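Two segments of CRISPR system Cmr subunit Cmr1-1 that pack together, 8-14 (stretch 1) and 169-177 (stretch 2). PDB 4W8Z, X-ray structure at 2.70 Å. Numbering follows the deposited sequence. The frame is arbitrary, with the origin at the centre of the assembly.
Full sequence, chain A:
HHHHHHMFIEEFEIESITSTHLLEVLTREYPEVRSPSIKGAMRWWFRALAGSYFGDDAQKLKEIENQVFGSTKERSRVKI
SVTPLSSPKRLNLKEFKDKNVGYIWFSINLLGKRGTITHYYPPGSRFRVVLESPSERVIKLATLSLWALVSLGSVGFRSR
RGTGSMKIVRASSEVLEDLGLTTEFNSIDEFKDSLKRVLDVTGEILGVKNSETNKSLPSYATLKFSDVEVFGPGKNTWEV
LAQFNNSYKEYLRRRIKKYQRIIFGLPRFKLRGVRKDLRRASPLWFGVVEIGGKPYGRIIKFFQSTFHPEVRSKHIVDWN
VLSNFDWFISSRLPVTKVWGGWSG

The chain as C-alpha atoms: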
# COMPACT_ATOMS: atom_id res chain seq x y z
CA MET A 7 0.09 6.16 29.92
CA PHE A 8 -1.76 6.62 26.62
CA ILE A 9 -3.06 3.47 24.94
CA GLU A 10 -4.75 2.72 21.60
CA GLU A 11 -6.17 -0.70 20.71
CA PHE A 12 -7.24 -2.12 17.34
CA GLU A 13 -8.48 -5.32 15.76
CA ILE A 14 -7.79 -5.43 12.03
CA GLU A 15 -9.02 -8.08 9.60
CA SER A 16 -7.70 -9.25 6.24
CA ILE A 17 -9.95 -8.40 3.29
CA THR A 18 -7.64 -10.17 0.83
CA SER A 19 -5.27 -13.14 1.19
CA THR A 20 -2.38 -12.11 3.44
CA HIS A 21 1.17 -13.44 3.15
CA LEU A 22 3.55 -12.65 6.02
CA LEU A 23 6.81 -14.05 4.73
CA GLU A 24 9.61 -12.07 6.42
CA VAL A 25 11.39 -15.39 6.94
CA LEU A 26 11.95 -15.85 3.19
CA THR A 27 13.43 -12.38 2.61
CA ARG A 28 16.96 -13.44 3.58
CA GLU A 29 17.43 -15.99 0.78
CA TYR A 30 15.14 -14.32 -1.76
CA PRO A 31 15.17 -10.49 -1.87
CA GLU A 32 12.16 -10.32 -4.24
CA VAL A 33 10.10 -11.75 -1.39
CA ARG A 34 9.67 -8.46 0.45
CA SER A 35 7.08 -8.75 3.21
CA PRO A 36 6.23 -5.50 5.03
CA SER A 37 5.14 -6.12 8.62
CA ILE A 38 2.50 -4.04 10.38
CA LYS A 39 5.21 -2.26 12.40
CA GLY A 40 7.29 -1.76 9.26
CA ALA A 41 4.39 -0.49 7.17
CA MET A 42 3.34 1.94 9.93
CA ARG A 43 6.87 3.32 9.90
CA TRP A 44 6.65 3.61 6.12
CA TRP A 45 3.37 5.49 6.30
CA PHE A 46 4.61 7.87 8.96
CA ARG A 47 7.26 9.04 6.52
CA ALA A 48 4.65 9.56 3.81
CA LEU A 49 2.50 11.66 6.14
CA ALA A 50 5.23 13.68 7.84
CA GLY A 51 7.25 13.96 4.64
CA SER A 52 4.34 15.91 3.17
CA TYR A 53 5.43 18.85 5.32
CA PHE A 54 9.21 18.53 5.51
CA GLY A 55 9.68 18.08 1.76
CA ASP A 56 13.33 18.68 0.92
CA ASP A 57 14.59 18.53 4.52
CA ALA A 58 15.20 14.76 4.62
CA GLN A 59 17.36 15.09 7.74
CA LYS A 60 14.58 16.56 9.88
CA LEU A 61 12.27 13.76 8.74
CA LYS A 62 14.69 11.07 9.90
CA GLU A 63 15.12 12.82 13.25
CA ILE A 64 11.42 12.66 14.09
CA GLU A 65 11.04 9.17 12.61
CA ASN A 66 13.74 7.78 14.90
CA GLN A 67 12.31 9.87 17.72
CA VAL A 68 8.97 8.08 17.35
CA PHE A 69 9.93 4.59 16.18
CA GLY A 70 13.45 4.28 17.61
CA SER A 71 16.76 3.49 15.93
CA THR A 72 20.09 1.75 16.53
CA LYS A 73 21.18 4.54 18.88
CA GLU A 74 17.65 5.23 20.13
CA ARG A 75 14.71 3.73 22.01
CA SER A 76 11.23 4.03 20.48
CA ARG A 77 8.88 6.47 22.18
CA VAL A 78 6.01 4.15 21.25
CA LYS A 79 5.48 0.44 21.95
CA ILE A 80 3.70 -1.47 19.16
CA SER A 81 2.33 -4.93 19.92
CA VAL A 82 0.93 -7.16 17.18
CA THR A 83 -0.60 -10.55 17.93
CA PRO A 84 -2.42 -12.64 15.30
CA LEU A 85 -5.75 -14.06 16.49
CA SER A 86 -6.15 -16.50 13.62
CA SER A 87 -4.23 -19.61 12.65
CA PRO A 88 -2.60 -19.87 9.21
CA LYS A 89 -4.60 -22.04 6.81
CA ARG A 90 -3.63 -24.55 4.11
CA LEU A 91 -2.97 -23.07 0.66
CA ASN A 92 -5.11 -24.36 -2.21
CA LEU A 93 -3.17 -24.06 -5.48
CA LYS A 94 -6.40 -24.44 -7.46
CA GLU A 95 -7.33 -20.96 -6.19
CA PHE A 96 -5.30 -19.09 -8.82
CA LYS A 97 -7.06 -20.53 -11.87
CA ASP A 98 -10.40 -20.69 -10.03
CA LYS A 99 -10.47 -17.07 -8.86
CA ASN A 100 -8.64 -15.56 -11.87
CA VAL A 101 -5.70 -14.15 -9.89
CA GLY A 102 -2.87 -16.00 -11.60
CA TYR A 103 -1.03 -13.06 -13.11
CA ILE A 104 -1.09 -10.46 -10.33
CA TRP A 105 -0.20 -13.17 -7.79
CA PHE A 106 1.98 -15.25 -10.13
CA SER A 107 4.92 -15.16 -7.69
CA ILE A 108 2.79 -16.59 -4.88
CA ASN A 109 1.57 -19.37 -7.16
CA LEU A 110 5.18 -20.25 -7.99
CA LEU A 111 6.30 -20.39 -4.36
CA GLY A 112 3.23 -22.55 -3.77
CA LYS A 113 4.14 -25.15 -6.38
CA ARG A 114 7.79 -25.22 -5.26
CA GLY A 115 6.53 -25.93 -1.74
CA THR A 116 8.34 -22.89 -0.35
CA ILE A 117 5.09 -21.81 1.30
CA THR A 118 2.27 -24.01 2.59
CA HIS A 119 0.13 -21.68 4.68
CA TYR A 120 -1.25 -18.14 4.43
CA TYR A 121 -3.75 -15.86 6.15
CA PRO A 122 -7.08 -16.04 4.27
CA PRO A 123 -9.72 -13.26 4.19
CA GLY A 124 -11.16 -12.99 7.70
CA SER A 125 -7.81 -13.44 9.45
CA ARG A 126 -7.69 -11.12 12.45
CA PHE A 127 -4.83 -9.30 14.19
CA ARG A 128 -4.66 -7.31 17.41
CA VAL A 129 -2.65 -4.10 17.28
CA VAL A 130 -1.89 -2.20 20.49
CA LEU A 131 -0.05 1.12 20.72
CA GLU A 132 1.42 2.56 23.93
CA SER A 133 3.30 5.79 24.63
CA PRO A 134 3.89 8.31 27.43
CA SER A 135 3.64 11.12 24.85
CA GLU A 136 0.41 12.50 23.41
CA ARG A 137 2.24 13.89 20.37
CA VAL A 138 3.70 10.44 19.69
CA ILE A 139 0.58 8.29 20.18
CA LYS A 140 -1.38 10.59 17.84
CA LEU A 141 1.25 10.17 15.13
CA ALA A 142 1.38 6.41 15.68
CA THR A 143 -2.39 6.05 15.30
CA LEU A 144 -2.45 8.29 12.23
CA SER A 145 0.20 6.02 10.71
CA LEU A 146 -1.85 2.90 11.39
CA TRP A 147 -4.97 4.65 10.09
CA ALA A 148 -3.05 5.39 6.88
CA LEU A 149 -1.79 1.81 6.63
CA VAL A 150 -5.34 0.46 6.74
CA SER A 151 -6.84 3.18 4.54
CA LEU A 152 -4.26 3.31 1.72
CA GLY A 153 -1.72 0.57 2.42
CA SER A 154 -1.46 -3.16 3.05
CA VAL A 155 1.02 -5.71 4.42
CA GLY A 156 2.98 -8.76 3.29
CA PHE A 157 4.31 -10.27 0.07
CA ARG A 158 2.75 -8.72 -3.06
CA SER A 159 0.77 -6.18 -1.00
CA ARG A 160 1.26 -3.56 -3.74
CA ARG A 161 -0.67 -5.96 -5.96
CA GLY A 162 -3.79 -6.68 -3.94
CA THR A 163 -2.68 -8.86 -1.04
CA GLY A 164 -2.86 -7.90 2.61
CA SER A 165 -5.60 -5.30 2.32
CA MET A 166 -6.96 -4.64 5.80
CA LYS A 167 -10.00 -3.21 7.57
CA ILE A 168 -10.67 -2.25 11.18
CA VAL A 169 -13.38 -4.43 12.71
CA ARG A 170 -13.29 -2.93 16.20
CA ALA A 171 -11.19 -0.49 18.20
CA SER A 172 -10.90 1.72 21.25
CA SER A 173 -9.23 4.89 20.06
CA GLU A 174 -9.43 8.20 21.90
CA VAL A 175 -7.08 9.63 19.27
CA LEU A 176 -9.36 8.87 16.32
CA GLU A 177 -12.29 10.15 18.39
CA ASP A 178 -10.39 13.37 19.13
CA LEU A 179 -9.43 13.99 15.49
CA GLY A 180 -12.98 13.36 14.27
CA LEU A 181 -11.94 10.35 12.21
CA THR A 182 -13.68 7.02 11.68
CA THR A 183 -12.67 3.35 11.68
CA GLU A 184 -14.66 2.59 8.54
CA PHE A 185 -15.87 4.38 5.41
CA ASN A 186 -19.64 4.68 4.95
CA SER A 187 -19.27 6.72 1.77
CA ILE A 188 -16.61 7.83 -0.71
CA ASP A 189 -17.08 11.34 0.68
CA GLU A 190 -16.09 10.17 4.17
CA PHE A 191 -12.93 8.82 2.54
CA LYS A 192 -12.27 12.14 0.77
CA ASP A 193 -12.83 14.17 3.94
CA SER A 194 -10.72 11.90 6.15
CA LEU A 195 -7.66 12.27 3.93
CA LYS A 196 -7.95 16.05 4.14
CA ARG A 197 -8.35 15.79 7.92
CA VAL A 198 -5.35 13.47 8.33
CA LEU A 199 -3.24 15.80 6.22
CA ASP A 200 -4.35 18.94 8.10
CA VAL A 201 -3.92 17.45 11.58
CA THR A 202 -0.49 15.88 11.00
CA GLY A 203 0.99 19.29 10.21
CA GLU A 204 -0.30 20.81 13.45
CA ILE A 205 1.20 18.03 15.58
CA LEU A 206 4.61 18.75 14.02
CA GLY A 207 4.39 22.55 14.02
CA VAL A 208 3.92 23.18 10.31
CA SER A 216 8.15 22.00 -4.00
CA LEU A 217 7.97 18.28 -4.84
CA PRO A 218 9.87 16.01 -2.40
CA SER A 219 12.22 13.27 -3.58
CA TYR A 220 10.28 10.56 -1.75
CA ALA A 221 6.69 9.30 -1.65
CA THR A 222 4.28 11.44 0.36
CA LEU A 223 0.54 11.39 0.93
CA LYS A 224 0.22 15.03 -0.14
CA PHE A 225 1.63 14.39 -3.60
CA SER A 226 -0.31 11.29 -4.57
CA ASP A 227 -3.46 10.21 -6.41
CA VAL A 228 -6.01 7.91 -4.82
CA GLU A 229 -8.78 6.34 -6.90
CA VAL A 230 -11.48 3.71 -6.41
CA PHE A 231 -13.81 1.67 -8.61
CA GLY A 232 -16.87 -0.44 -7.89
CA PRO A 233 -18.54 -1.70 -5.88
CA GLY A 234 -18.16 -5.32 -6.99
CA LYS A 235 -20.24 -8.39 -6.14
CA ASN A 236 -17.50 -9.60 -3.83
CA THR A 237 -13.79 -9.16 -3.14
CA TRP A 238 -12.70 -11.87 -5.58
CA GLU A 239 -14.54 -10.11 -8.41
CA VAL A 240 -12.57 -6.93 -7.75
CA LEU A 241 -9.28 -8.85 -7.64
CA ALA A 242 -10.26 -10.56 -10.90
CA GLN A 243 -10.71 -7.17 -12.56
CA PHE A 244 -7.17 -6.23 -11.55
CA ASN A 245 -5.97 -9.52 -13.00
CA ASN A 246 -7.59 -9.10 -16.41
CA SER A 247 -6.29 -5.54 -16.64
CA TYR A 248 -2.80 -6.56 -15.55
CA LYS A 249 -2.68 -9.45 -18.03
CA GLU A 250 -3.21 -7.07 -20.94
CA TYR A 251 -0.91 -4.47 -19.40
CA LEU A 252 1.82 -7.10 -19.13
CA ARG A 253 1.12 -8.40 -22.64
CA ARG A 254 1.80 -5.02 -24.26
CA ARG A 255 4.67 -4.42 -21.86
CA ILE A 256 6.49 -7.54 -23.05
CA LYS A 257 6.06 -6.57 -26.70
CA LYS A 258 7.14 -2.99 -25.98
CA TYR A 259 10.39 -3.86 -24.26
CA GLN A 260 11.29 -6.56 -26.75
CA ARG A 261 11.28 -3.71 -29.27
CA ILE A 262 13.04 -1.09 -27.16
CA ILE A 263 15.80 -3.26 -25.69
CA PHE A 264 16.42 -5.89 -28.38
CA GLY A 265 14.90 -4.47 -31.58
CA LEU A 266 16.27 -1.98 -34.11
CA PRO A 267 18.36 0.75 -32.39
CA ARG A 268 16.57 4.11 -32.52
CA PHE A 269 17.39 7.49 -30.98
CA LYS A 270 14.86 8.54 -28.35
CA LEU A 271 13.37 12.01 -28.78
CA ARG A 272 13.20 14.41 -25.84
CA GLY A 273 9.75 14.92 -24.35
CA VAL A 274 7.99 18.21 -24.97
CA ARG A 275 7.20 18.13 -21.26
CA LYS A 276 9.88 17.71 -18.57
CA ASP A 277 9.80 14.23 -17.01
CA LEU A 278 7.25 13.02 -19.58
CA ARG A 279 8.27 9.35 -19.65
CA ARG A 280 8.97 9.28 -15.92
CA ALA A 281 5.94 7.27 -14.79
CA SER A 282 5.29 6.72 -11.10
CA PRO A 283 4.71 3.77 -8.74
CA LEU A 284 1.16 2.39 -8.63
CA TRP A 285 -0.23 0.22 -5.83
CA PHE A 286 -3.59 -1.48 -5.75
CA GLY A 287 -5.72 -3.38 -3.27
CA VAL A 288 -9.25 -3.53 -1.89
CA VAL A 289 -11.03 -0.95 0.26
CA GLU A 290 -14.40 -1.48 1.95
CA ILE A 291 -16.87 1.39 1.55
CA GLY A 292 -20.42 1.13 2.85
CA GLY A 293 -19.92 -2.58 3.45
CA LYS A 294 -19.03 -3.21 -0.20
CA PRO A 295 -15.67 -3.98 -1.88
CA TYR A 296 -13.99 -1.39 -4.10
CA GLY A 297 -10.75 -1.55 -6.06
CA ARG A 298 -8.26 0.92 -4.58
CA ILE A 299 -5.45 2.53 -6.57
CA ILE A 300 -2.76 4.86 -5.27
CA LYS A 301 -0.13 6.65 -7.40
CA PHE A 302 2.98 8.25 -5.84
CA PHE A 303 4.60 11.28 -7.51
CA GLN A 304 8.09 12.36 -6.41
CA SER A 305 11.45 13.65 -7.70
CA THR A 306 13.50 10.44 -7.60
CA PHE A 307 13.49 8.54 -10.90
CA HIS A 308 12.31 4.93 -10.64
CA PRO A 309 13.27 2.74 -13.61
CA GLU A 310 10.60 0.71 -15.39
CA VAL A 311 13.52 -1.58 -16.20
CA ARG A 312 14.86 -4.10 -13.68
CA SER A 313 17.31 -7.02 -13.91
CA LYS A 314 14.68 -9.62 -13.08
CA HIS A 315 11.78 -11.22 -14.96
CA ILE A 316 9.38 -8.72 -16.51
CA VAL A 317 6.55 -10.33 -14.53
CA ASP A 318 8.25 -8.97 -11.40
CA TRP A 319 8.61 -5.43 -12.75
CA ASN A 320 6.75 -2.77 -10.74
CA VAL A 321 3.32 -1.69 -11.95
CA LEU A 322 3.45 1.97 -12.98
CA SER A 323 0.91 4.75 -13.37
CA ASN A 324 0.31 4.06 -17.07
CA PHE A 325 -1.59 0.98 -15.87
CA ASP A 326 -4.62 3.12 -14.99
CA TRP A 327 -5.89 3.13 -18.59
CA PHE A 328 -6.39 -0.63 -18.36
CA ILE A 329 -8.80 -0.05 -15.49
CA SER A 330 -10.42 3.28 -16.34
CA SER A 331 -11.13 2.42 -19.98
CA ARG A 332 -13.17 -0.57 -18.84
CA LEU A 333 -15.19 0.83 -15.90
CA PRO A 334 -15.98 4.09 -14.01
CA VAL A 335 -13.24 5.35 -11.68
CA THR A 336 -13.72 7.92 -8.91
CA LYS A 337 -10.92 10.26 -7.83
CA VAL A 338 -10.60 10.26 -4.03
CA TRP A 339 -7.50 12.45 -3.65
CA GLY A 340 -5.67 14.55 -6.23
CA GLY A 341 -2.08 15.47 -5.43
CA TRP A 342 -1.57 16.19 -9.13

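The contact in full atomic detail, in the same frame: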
# COMPACT_ATOMS: atom_id res chain seq x y z
N PHE A 8 -0.81 6.70 27.73
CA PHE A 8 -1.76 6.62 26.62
C PHE A 8 -1.78 5.22 26.02
O PHE A 8 -0.76 4.54 25.99
CB PHE A 8 -1.41 7.65 25.55
CG PHE A 8 -1.58 9.07 25.99
CD1 PHE A 8 -2.83 9.66 26.00
CD2 PHE A 8 -0.48 9.82 26.39
CE1 PHE A 8 -2.99 10.97 26.41
CE2 PHE A 8 -0.64 11.14 26.80
CZ PHE A 8 -1.90 11.71 26.81
N ILE A 9 -2.94 4.80 25.53
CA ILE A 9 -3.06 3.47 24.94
C ILE A 9 -4.17 3.39 23.88
O ILE A 9 -5.31 3.81 24.12
CB ILE A 9 -3.29 2.39 26.02
CG1 ILE A 9 -3.53 1.03 25.38
CG2 ILE A 9 -4.45 2.77 26.94
CD1 ILE A 9 -3.56 -0.11 26.38
N GLU A 10 -3.82 2.87 22.71
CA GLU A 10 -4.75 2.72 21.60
C GLU A 10 -4.81 1.26 21.16
O GLU A 10 -3.78 0.63 20.96
CB GLU A 10 -4.33 3.59 20.42
CG GLU A 10 -4.15 5.06 20.75
CD GLU A 10 -5.45 5.83 20.71
OE1 GLU A 10 -6.09 5.85 19.63
OE2 GLU A 10 -5.84 6.42 21.74
N GLU A 11 -6.02 0.72 21.03
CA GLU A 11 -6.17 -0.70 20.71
C GLU A 11 -6.99 -0.91 19.44
O GLU A 11 -8.00 -0.24 19.23
CB GLU A 11 -6.80 -1.44 21.88
CG GLU A 11 -6.22 -1.06 23.24
CD GLU A 11 -6.73 -1.96 24.36
OE1 GLU A 11 -6.48 -3.19 24.29
OE2 GLU A 11 -7.37 -1.45 25.29
N PHE A 12 -6.56 -1.85 18.60
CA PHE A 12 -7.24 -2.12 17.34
C PHE A 12 -7.33 -3.61 17.04
O PHE A 12 -6.42 -4.38 17.36
CB PHE A 12 -6.51 -1.44 16.18
CG PHE A 12 -6.46 0.05 16.28
CD1 PHE A 12 -7.43 0.84 15.70
CD2 PHE A 12 -5.42 0.67 16.96
CE1 PHE A 12 -7.38 2.21 15.79
CE2 PHE A 12 -5.36 2.05 17.06
CZ PHE A 12 -6.35 2.82 16.47
N GLU A 13 -8.42 -4.02 16.42
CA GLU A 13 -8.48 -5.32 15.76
C GLU A 13 -8.65 -5.09 14.26
O GLU A 13 -9.64 -4.50 13.82
CB GLU A 13 -9.63 -6.17 16.29
CG GLU A 13 -9.22 -7.18 17.35
CD GLU A 13 -10.22 -8.32 17.48
OE1 GLU A 13 -10.53 -8.71 18.63
OE2 GLU A 13 -10.68 -8.83 16.43
N ILE A 14 -7.67 -5.54 13.48
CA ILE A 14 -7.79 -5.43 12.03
C ILE A 14 -8.03 -6.81 11.42
O ILE A 14 -7.67 -7.83 12.00
CB ILE A 14 -6.55 -4.78 11.39
CG1 ILE A 14 -5.38 -5.77 11.31
CG2 ILE A 14 -6.16 -3.53 12.15
CD1 ILE A 14 -4.15 -5.22 10.61
N VAL A 169 -12.09 -3.88 12.30
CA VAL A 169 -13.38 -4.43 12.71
C VAL A 169 -13.85 -3.82 14.03
O VAL A 169 -15.03 -3.51 14.17
CB VAL A 169 -13.33 -5.97 12.85
CG1 VAL A 169 -13.45 -6.63 11.48
CG2 VAL A 169 -12.06 -6.43 13.55
N ARG A 170 -12.94 -3.64 14.98
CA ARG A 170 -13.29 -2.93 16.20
C ARG A 170 -12.06 -2.31 16.84
O ARG A 170 -10.93 -2.78 16.64
CB ARG A 170 -13.98 -3.87 17.20
CG ARG A 170 -13.06 -4.87 17.86
CD ARG A 170 -13.84 -5.75 18.83
NE ARG A 170 -14.92 -6.45 18.14
CZ ARG A 170 -14.78 -7.65 17.59
NH1 ARG A 170 -13.62 -8.28 17.67
NH2 ARG A 170 -15.81 -8.22 16.98
N ALA A 171 -12.28 -1.25 17.61
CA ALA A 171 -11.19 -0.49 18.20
C ALA A 171 -11.65 0.29 19.42
O ALA A 171 -12.85 0.47 19.64
CB ALA A 171 -10.59 0.44 17.17
N SER A 172 -10.68 0.74 20.20
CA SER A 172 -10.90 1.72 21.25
C SER A 172 -9.84 2.79 21.10
O SER A 172 -8.70 2.63 21.55
CB SER A 172 -10.84 1.08 22.64
OG SER A 172 -10.94 2.07 23.65
N SER A 173 -10.20 3.88 20.44
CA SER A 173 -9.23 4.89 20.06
C SER A 173 -9.68 6.30 20.42
O SER A 173 -10.51 6.89 19.72
CB SER A 173 -8.94 4.81 18.57
OG SER A 173 -8.02 5.81 18.18
N GLU A 174 -9.12 6.84 21.50
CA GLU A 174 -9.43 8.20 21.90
C GLU A 174 -8.83 9.18 20.90
O GLU A 174 -9.35 10.28 20.71
CB GLU A 174 -8.91 8.49 23.31
CG GLU A 174 -9.68 7.78 24.41
CD GLU A 174 -9.25 8.21 25.80
OE1 GLU A 174 -8.44 9.16 25.91
OE2 GLU A 174 -9.71 7.60 26.79
N VAL A 175 -7.74 8.78 20.25
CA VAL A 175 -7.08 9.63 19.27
C VAL A 175 -7.94 9.85 18.03
O VAL A 175 -8.13 10.98 17.59
CB VAL A 175 -5.72 9.06 18.84
CG1 VAL A 175 -5.16 9.85 17.67
CG2 VAL A 175 -4.75 9.07 20.01
N LEU A 176 -8.47 8.77 17.47
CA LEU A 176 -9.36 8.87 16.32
C LEU A 176 -10.64 9.62 16.67
O LEU A 176 -11.18 10.36 15.85
CB LEU A 176 -9.71 7.49 15.77
CG LEU A 176 -8.59 6.73 15.05
CD1 LEU A 176 -9.15 5.49 14.36
CD2 LEU A 176 -7.86 7.64 14.06
N GLU A 177 -11.12 9.42 17.89
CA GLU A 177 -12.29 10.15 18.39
C GLU A 177 -11.99 11.65 18.43
O GLU A 177 -12.77 12.47 17.96
CB GLU A 177 -12.67 9.62 19.78
CG GLU A 177 -14.00 10.13 20.31
CD GLU A 177 -14.37 9.51 21.65
OE1 GLU A 177 -13.48 8.94 22.32
OE2 GLU A 177 -15.56 9.58 22.02

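Stretch 1 is a single β-strand, and the strand of stretch 2, V169 to S172, runs beside it almost exactly antiparallel: their directions differ by 176° and their axes approach to 4.8 Å. The contact buries 543 Å² in total, counting both sides. F8 and I9 contribute little of this, 5 Å² each.

The first substantial contact is at E10, whose CA-to-CB bond points sideways but whose carboxylate reaches the start of the helix beginning at E174. S173 OG donates to E10 OE1 at 2.4 Å, a very short bond. Weak bonds follow from backbone amides left free in a helix's first turn: E174 N to E10 OE2 at 3.3 Å (123° at the hydrogen), and V175 N to both E10 OE1 and E10 OE2 at 3.4 Å. The same S173 OG accepts from L176 N at 3.1 Å and 166°, the N-cap bond, so one hydroxyl links the carboxylate to the helix.

E11 pairs with S172 through two backbone bonds. S172 N to E11 O is 3.0 Å at 163°; E11 N to S172 O is straight (177°) but long and weak at 3.3 Å.

F12 faces A171 in a non-hydrogen-bonded pair, with CA atoms 4.4 Å apart. Their side chains share a sheet face, where F12 CD1 lies 3.5 Å from A171 CB. Farther round the ring, L176 CD1 sits at its edge, 4.0 Å from F12 CE1, tying helix to strand by apolar packing.

At E13 the pairing with R170 resumes, but irregularly: E13 N to R170 O is 2.8 Å at 162°, whereas E13 O takes its bond from V169 N (2.9 Å, 150°) and not from R170 N; V169, at phi/psi -87/-42, is out of extended geometry there. E13 and R170 project from the face shared by E11 and S172, allowing a salt bridge of 3.2 Å between E13 OE2 and R170 NH1. I14 points away and adds little.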